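PDB 2OPT: ActII protein from Streptomyces coelicolor, which is a TetR-family transcriptional repressor that binds actinorhodin and its biosynthetic precursor (S)-DNPA and probably binds operator DNA through helix-turn-helix domains. Local coordinates for the interface of chains A and B. Coordinates in Å, arbitrary orientation; residue numbers count along the deposited sequence, not the author numbering. Chains: chain A/B, ActII protein.

Contact 1: the interface of chains A and B. Residues chain A 187-188, 191-192, 195; chain B 118, 122, 128-129, 132.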
# COMPACT_ATOMS: atom_id res chain seq x y z
N HIS A 187 25.26 5.14 -7.80
CA HIS A 187 25.44 3.78 -8.37
C HIS A 187 24.08 3.11 -8.62
O HIS A 187 23.91 2.42 -9.63
CB HIS A 187 26.34 2.92 -7.47
CG HIS A 187 26.41 1.47 -7.85
ND1 HIS A 187 27.42 0.94 -8.63
CD2 HIS A 187 25.61 0.43 -7.53
CE1 HIS A 187 27.23 -0.35 -8.79
NE2 HIS A 187 26.14 -0.70 -8.12
N LEU A 188 23.11 3.35 -7.72
CA LEU A 188 21.74 2.82 -7.87
C LEU A 188 20.68 3.74 -8.53
O LEU A 188 19.47 3.41 -8.50
CB LEU A 188 21.21 2.32 -6.53
CG LEU A 188 22.04 1.26 -5.79
CD1 LEU A 188 21.50 0.99 -4.38
CD2 LEU A 188 22.05 0.02 -6.59
N PRO A 191 18.23 1.68 -10.95
CA PRO A 191 17.23 0.86 -10.27
C PRO A 191 16.25 1.69 -9.44
O PRO A 191 15.06 1.39 -9.44
CB PRO A 191 18.08 -0.04 -9.36
CG PRO A 191 19.39 -0.16 -10.10
CD PRO A 191 19.60 1.22 -10.66
N ILE A 192 16.75 2.70 -8.73
CA ILE A 192 15.90 3.45 -7.82
C ILE A 192 14.87 4.21 -8.63
O ILE A 192 13.76 4.44 -8.18
CB ILE A 192 16.71 4.42 -6.94
CG1 ILE A 192 17.69 3.64 -6.06
CG2 ILE A 192 15.78 5.29 -6.10
CD1 ILE A 192 18.69 4.53 -5.25
N LEU A 195 13.07 1.04 -12.25
CA LEU A 195 12.37 -0.25 -12.27
C LEU A 195 11.03 -0.33 -13.03
O LEU A 195 10.03 0.27 -12.63
CB LEU A 195 12.32 -0.92 -10.88
CG LEU A 195 13.59 -1.74 -10.60
CD1 LEU A 195 13.44 -2.70 -9.44
CD2 LEU A 195 14.08 -2.51 -11.89
N MET B 118 20.53 2.48 1.59
CA MET B 118 21.07 1.66 0.49
C MET B 118 22.47 1.08 0.84
O MET B 118 22.83 -0.01 0.43
CB MET B 118 21.15 2.50 -0.78
CG MET B 118 19.79 2.80 -1.46
SD MET B 118 18.80 1.33 -1.85
CE MET B 118 17.15 1.98 -1.49
N ARG B 122 22.76 -2.92 0.58
CA ARG B 122 23.77 -3.53 -0.29
C ARG B 122 24.80 -4.35 0.53
O ARG B 122 25.33 -5.36 0.05
CB ARG B 122 24.49 -2.43 -1.06
CG ARG B 122 23.62 -1.73 -2.08
CD ARG B 122 24.43 -0.76 -2.95
NE ARG B 122 25.47 -1.42 -3.76
CZ ARG B 122 26.50 -0.77 -4.31
NH1 ARG B 122 27.42 -1.42 -5.02
NH2 ARG B 122 26.64 0.54 -4.16
N ASP B 128 22.04 -5.01 -7.07
CA ASP B 128 21.53 -3.66 -7.28
C ASP B 128 19.99 -3.54 -7.33
O ASP B 128 19.44 -2.72 -6.60
CB ASP B 128 22.15 -3.05 -8.56
CG ASP B 128 23.67 -2.82 -8.45
OD1 ASP B 128 24.25 -2.79 -7.32
OD2 ASP B 128 24.29 -2.65 -9.52
N GLU B 129 19.32 -4.31 -8.21
CA GLU B 129 17.84 -4.24 -8.27
C GLU B 129 17.19 -4.67 -6.95
O GLU B 129 16.18 -4.11 -6.53
CB GLU B 129 17.25 -5.02 -9.45
CG GLU B 129 17.18 -4.23 -10.77
CD GLU B 129 16.75 -5.12 -11.95
OE1 GLU B 129 16.53 -6.34 -11.72
OE2 GLU B 129 16.61 -4.60 -13.08
N ALA B 132 17.74 -1.86 -4.30
CA ALA B 132 16.89 -0.72 -4.66
C ALA B 132 15.41 -1.02 -4.43
O ALA B 132 14.71 -0.24 -3.77
CB ALA B 132 17.15 -0.32 -6.09
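A two-fold symmetric homodimer interface joins the ligand-binding domains of this TetR-family repressor, and this outer patch pins the end of helix 183-187 and helix 189-194 of chain A against helices 108-122 and 128-151 of chain B. TetR-type repressors work as dimers, so such contacts hold two DNA-binding domains in one particle. A:His187 carries the polar part. Its CG is anti to the backbone N (chi1 171°), which sends the imidazole across to B:Asp128 at the start of helix 128-151. There NE2 gives a weak, bent hydrogen bond of 2.9 Å to carboxylate oxygen OD1, which lies at the ring edge in plane; OD2 lies 3.0 Å from the same NE2, so the N-H points between the two oxygens and is shared by them, with the carboxylate turned 78° from the ring. Over one imidazole face lies the guanidinium of B:Arg122, stacked nearly parallel, with NH1 3.7 Å from the ring centroid in a cation-pi contact. An imidazole suits the place because it offers both an N-H at its edge and a flat face; the nearby carboxylate is likely to favour its protonated form, while the arginine would oppose that. Beside this group A:Leu188 spreads its two methyls: it and B:Arg122 point toward each other, CD1 touching the arginine's aliphatic CD at 3.7 Å and also the thioether SD of B:Met118, whereas CD2 rests on B:Asp128 CB at 3.6 Å. Further along, the small methyl of B:Ala132 lets the chains come close, CB lying a tight 3.4 Å from A:Pro191 CB and also meeting A:Ile192 CG1. A:Leu195 CD2 lies against the extended B:Glu129 chain, 3.7 Å from its CG.

Contact 2: the interface of chains A and B. Residues chain A 141, 145, 195, 200, 203-204, 207; chain B 129-130, 133, 137, 208, 212.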
# COMPACT_ATOMS: atom_id res chain seq x y z
N PHE A 141 0.08 -5.80 -1.35
CA PHE A 141 1.20 -5.51 -2.19
C PHE A 141 0.74 -5.39 -3.63
O PHE A 141 1.13 -4.48 -4.35
CB PHE A 141 2.18 -6.69 -2.05
CG PHE A 141 3.11 -6.84 -3.22
CD1 PHE A 141 4.19 -5.97 -3.38
CD2 PHE A 141 2.89 -7.83 -4.18
CE1 PHE A 141 5.05 -6.08 -4.53
CE2 PHE A 141 3.73 -7.95 -5.28
CZ PHE A 141 4.80 -7.05 -5.46
N GLU A 145 0.99 -1.86 -5.81
CA GLU A 145 1.68 -1.84 -7.11
C GLU A 145 0.75 -1.35 -8.22
O GLU A 145 1.12 -0.51 -9.02
CB GLU A 145 2.23 -3.21 -7.48
CG GLU A 145 3.49 -3.63 -6.71
CD GLU A 145 4.69 -2.71 -6.97
OE1 GLU A 145 4.89 -2.29 -8.13
OE2 GLU A 145 5.44 -2.40 -6.01
N LEU A 195 13.07 1.04 -12.25
CA LEU A 195 12.37 -0.25 -12.27
C LEU A 195 11.03 -0.33 -13.03
O LEU A 195 10.03 0.27 -12.63
CB LEU A 195 12.32 -0.92 -10.88
CG LEU A 195 13.59 -1.74 -10.60
CD1 LEU A 195 13.44 -2.70 -9.44
CD2 LEU A 195 14.08 -2.51 -11.89
N ARG A 200 9.44 -4.84 -10.91
CA ARG A 200 9.11 -4.58 -9.48
C ARG A 200 8.10 -5.60 -9.02
O ARG A 200 8.29 -6.27 -8.05
CB ARG A 200 8.43 -3.22 -9.30
CG ARG A 200 9.25 -1.99 -9.54
CD ARG A 200 8.33 -0.73 -9.70
NE ARG A 200 7.56 -0.46 -8.49
CZ ARG A 200 8.07 0.09 -7.38
NH1 ARG A 200 9.37 0.42 -7.35
NH2 ARG A 200 7.31 0.29 -6.30
N LEU A 203 9.85 -9.12 -8.57
CA LEU A 203 10.74 -9.08 -7.42
C LEU A 203 9.96 -9.10 -6.11
O LEU A 203 10.28 -9.88 -5.22
CB LEU A 203 11.62 -7.81 -7.42
CG LEU A 203 12.92 -7.86 -8.16
CD1 LEU A 203 13.62 -6.48 -8.22
CD2 LEU A 203 13.83 -8.90 -7.45
N GLY A 204 8.96 -8.24 -5.96
CA GLY A 204 8.20 -8.20 -4.69
C GLY A 204 7.45 -9.51 -4.46
O GLY A 204 7.32 -9.98 -3.35
N ILE A 207 10.06 -12.05 -3.26
CA ILE A 207 10.45 -11.72 -1.92
C ILE A 207 9.41 -12.23 -0.93
O ILE A 207 9.76 -12.90 0.03
CB ILE A 207 10.68 -10.21 -1.75
CG1 ILE A 207 11.95 -9.78 -2.52
CG2 ILE A 207 10.80 -9.85 -0.28
CD1 ILE A 207 12.10 -8.30 -2.72
N GLU B 129 19.32 -4.31 -8.21
CA GLU B 129 17.84 -4.24 -8.27
C GLU B 129 17.19 -4.67 -6.95
O GLU B 129 16.18 -4.11 -6.53
CB GLU B 129 17.25 -5.02 -9.45
CG GLU B 129 17.18 -4.23 -10.77
CD GLU B 129 16.75 -5.12 -11.95
OE1 GLU B 129 16.53 -6.34 -11.72
OE2 GLU B 129 16.61 -4.60 -13.08
N LEU B 130 17.77 -5.67 -6.29
CA LEU B 130 17.20 -6.18 -5.06
C LEU B 130 17.34 -5.18 -3.92
O LEU B 130 16.46 -5.07 -3.06
CB LEU B 130 17.94 -7.43 -4.64
CG LEU B 130 17.17 -8.64 -4.10
CD1 LEU B 130 18.05 -9.67 -3.32
CD2 LEU B 130 15.91 -8.29 -3.40
N TYR B 133 14.90 -2.13 -4.98
CA TYR B 133 13.52 -2.48 -4.77
C TYR B 133 13.18 -2.84 -3.33
O TYR B 133 12.09 -2.49 -2.88
CB TYR B 133 13.04 -3.61 -5.67
CG TYR B 133 11.57 -3.86 -5.43
CD1 TYR B 133 10.63 -2.90 -5.79
CD2 TYR B 133 11.12 -5.04 -4.77
CE1 TYR B 133 9.28 -3.09 -5.56
CE2 TYR B 133 9.77 -5.23 -4.52
CZ TYR B 133 8.85 -4.26 -4.93
OH TYR B 133 7.50 -4.40 -4.73
N LEU B 137 10.14 -1.54 -1.10
CA LEU B 137 9.14 -2.42 -0.50
C LEU B 137 9.12 -2.23 0.99
O LEU B 137 8.07 -2.24 1.57
CB LEU B 137 9.43 -3.89 -0.78
CG LEU B 137 8.46 -4.99 -0.31
CD1 LEU B 137 7.02 -4.78 -0.86
CD2 LEU B 137 8.96 -6.34 -0.80
N ILE B 208 9.42 -10.08 4.83
CA ILE B 208 10.16 -9.33 3.79
C ILE B 208 11.68 -9.51 3.92
O ILE B 208 12.36 -9.83 2.96
CB ILE B 208 9.81 -7.84 3.79
CG1 ILE B 208 8.34 -7.64 3.36
CG2 ILE B 208 10.80 -7.02 2.83
CD1 ILE B 208 7.76 -6.29 3.82
N LEU B 212 14.15 -11.16 1.22
CA LEU B 212 15.34 -10.47 0.70
C LEU B 212 16.59 -11.32 0.87
O LEU B 212 17.43 -11.39 -0.05
CB LEU B 212 15.57 -9.10 1.41
CG LEU B 212 14.45 -8.08 1.16
CD1 LEU B 212 14.68 -6.89 2.04
CD2 LEU B 212 14.45 -7.67 -0.32
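B:Tyr133 reaches out of helix 128-151 with CG anti to its backbone N (chi1 -178°), laying its ring among residues of chain A helices 128-150 and 197-219. Over one face, offset toward the rim, sits the backbone carbonyl O of A:Arg200. The A:Arg200 guanidinium is turned 85° from the phenol plane and receives the ring edge on its own face, with CE1 centred 3.8 Å above it. A:Gly204, having no side chain, lets the ring approach the helix backbone: its CA is 3.4 Å from B:Tyr133 CE2. A:Leu203 slides past in the opposite direction, its CB near B:Tyr133 CD2. At the tip, the phenol OH donates a 3.1 Å hydrogen bond to A:Glu145 OE2, met from above the carboxylate plane, and also lies in plane at the edge of the A:Phe141 ring. A:Arg200 is the second shell: its NE forms a salt bridge of 3.3 Å with A:Glu145 OE1 on the syn lone pair and its NH2 a weak further bond to OE2, helping to orient the carboxylate and probably tempering its charge. A phenylalanine here would keep the ring but would probably loosen the contact, since the hydroxyl that ties chain B to A:Glu145 is lost. Alongside, branched aliphatic residues fill the space between helices. A:Ile207 CD1 lies at the edge of the B:Tyr133 ring and packs tightly, at 3.4 Å, on B:Leu212 CD2, with B:Leu130 CD2 also near; its CG2 lies 4.0 Å from B:Leu137 CD2. The other branch of B:Leu137, CD1, crosses to A:Phe141 CD1 at about a right angle. This largely apolar helix packing, centred on B:Tyr133, helps hold the two ligand-binding domains of the repressor together.

Contact 1 and contact 2 are neighbouring patches of one dimer interface, the centres of their C-alpha atoms about 11 Å apart. They share A:Leu195 and B:Glu129, and helix 128-151 of chain B runs through both: its first turns serve both contacts through neighbouring faces, and contact 2 alone goes on to B:Leu137. A:Leu195 lies between helix 189-194 and helix 197-219, so the chain A side is continuous as well. The two-fold axis repeats both patches with the chains exchanged. Movement of helix 128-151 would therefore probably be felt in both contacts, a plausible way of coupling the two subunits.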